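Local coordinates for protein putative tagatose-6-phosphate ketose/aldose isomerase (Escherichia coli, PDB 3C3J) that is a putative isomerase built from two SIS domains, each with a parallel five-stranded sheet, at residues N42-L45 with E46-R50. Numbering follows the deposited sequence.
Sequences NNFL and EPLLR
N42 and E46, F44 and L48, and L45 and L49 meet one turn apart in a local, intrahelical contact near the C-terminal end of helix 23-49, which leads to strand 55-59 of the first SIS sheet. The backbone evidence is a regular turn, then a proline kink. E46 N donates to N42 O at 2.9 Å, with an N-H...O angle of 160°. P47 has no N-H to give, and its ring atom CD instead lies 3.3 Å from N43 O. L48 N also misses the carbonyl of F44 and makes a weak, bent bond to L45 O. Regular helical bonding resumes where L49 N reaches that same oxygen at 2.9 Å, nearly in line with the C=O, so L45 O accepts two N-H groups. Side chains follow three routes. E46 runs back along the helix, CG lying beside its own backbone N and the chain extended beyond it. Its carboxylate thereby stacks on the N42 amide, the two planes only 9° apart and E46 OE2 3.8 Å from N42 CG; this is an offset, near-parallel stack, with no hydrogen bond between the two groups. R38 NE bonds N42 OD1 from the preceding turn. F44, with CG anti to the backbone N (chi1 176°), offers one ring face to L48 CD1, a CH-pi contact 4.2 Å from the centroid and offset toward the rim. L45 is buried against V186 and F187 of helix 174-187, while its CB makes a looser apolar contact with L49 CD1. Chemically, the helix continues past P47, though kinked, with E46 N-N42 O before the proline and L49 N-L45 O after it; the R38 bond would be expected to limit rotation of the N42 amide stacked against the carboxylate.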
ATOM      1  N   ASN A  42      10.315  -3.925 -29.941  1.00 22.19           N
ATOM      2  CA  ASN A  42       9.334  -3.107 -30.629  1.00 23.23           C
ATOM      3  C   ASN A  42       8.385  -3.965 -31.460  1.00 22.81           C
ATOM      4  O   ASN A  42       7.193  -3.693 -31.485  1.00 22.89           O
ATOM      5  CB  ASN A  42      10.006  -2.039 -31.509  1.00 23.64           C
ATOM      6  CG  ASN A  42      10.688  -0.951 -30.709  1.00 25.85           C
ATOM      7  OD1 ASN A  42      10.601  -0.903 -29.475  1.00 28.91           O
ATOM      8  ND2 ASN A  42      11.380  -0.061 -31.411  1.00 28.66           N
ATOM      9  N   ASN A  43       8.897  -5.009 -32.108  1.00 23.01           N
ATOM     10  CA  ASN A  43       8.040  -5.927 -32.870  1.00 23.60           C
ATOM     11  C   ASN A  43       7.013  -6.633 -31.990  1.00 22.81           C
ATOM     12  O   ASN A  43       5.898  -6.926 -32.421  1.00 22.51           O
ATOM     13  CB  ASN A  43       8.873  -6.994 -33.575  1.00 24.36           C
ATOM     14  CG  ASN A  43       9.668  -6.437 -34.737  1.00 27.47           C
ATOM     15  OD1 ASN A  43       9.511  -5.270 -35.115  1.00 32.17           O
ATOM     16  ND2 ASN A  43      10.538  -7.277 -35.316  1.00 31.58           N
ATOM     17  N   PHE A  44       7.418  -6.951 -30.769  1.00 21.99           N
ATOM     18  CA  PHE A  44       6.542  -7.634 -29.833  1.00 21.65           C
ATOM     19  C   PHE A  44       5.527  -6.654 -29.265  1.00 21.41           C
ATOM     20  O   PHE A  44       4.329  -6.955 -29.208  1.00 21.08           O
ATOM     21  CB  PHE A  44       7.347  -8.261 -28.704  1.00 22.03           C
ATOM     22  CG  PHE A  44       6.494  -8.895 -27.643  1.00 22.33           C
ATOM     23  CD1 PHE A  44       5.742 -10.016 -27.925  1.00 22.53           C
ATOM     24  CD2 PHE A  44       6.423  -8.350 -26.379  1.00 21.99           C
ATOM     25  CE1 PHE A  44       4.951 -10.594 -26.931  1.00 22.68           C
ATOM     26  CE2 PHE A  44       5.639  -8.907 -25.403  1.00 22.47           C
ATOM     27  CZ  PHE A  44       4.911 -10.036 -25.672  1.00 22.60           C
ATOM     28  N   LEU A  45       6.006  -5.488 -28.845  1.00 20.26           N
ATOM     29  CA  LEU A  45       5.195  -4.594 -28.014  1.00 21.27           C
ATOM     30  C   LEU A  45       4.297  -3.662 -28.805  1.00 21.94           C
ATOM     31  O   LEU A  45       3.192  -3.345 -28.355  1.00 21.47           O
ATOM     32  CB  LEU A  45       6.064  -3.745 -27.081  1.00 21.29           C
ATOM     33  CG  LEU A  45       6.711  -4.420 -25.894  1.00 20.06           C
ATOM     34  CD1 LEU A  45       7.687  -3.424 -25.243  1.00 20.24           C
ATOM     35  CD2 LEU A  45       5.663  -4.912 -24.880  1.00 20.02           C
ATOM     36  N   GLU A  46       4.766  -3.182 -29.956  1.00 23.38           N
ATOM     37  CA  GLU A  46       4.021  -2.150 -30.677  1.00 25.92           C
ATOM     38  C   GLU A  46       2.607  -2.601 -31.056  1.00 24.92           C
ATOM     39  O   GLU A  46       1.673  -1.827 -30.893  1.00 25.42           O
ATOM     40  CB  GLU A  46       4.819  -1.576 -31.875  1.00 26.47           C
ATOM     41  CG  GLU A  46       6.041  -0.703 -31.391  1.00 29.91           C
ATOM     42  CD  GLU A  46       6.889  -0.028 -32.497  1.00 30.62           C
ATOM     43  OE1 GLU A  46       6.772  -0.395 -33.701  1.00 38.54           O
ATOM     44  OE2 GLU A  46       7.698   0.874 -32.138  1.00 37.68           O
ATOM     45  N   PRO A  47       2.433  -3.848 -31.526  1.00 25.09           N
ATOM     46  CA  PRO A  47       1.066  -4.300 -31.826  1.00 24.57           C
ATOM     47  C   PRO A  47       0.167  -4.384 -30.596  1.00 24.17           C
ATOM     48  O   PRO A  47      -1.060  -4.239 -30.725  1.00 24.46           O
ATOM     49  CB  PRO A  47       1.262  -5.695 -32.429  1.00 24.78           C
ATOM     50  CG  PRO A  47       2.705  -5.752 -32.812  1.00 25.97           C
ATOM     51  CD  PRO A  47       3.430  -4.881 -31.850  1.00 25.52           C
ATOM     52  N   LEU A  48       0.763  -4.619 -29.425  1.00 22.68           N
ATOM     53  CA  LEU A  48      -0.000  -4.704 -28.189  1.00 22.38           C
ATOM     54  C   LEU A  48      -0.415  -3.325 -27.720  1.00 22.39           C
ATOM     55  O   LEU A  48      -1.572  -3.093 -27.382  1.00 21.95           O
ATOM     56  CB  LEU A  48       0.819  -5.385 -27.089  1.00 21.18           C
ATOM     57  CG  LEU A  48       1.318  -6.789 -27.419  1.00 20.01           C
ATOM     58  CD1 LEU A  48       2.017  -7.394 -26.212  1.00 18.92           C
ATOM     59  CD2 LEU A  48       0.142  -7.647 -27.863  1.00 19.52           C
ATOM     60  N   LEU A  49       0.550  -2.416 -27.700  1.00 23.20           N
ATOM     61  CA  LEU A  49       0.348  -1.069 -27.222  1.00 24.88           C
ATOM     62  C   LEU A  49      -0.624  -0.274 -28.088  1.00 25.58           C
ATOM     63  O   LEU A  49      -1.155   0.721 -27.633  1.00 25.74           O
ATOM     64  CB  LEU A  49       1.686  -0.341 -27.128  1.00 24.76           C
ATOM     65  CG  LEU A  49       2.667  -0.885 -26.068  1.00 25.07           C
ATOM     66  CD1 LEU A  49       4.004  -0.129 -26.108  1.00 25.51           C
ATOM     67  CD2 LEU A  49       2.079  -0.830 -24.671  1.00 26.53           C
ATOM     68  N   ARG A  50      -0.862  -0.723 -29.320  1.00 26.21           N
ATOM     69  CA  ARG A  50      -1.884  -0.108 -30.172  1.00 27.48           C
ATOM     70  C   ARG A  50      -3.310  -0.508 -29.769  1.00 27.43           C
ATOM     71  O   ARG A  50      -4.266   0.126 -30.223  1.00 28.70           O
ATOM     72  CB  ARG A  50      -1.621  -0.412 -31.660  1.00 28.79           C
ATOM     73  CG  ARG A  50      -0.409   0.360 -32.270  1.00 35.19           C
ATOM     74  CD  ARG A  50      -0.506   1.945 -32.170  1.00 41.39           C
ATOM     75  NE  ARG A  50      -0.942   2.629 -33.415  1.00 44.14           N
ATOM     76  CZ  ARG A  50      -1.521   3.845 -33.480  1.00 44.00           C
ATOM     77  NH1 ARG A  50      -1.769   4.556 -32.371  1.00 45.80           N
ATOM     78  NH2 ARG A  50      -1.876   4.353 -34.673  1.00 45.34           N
TER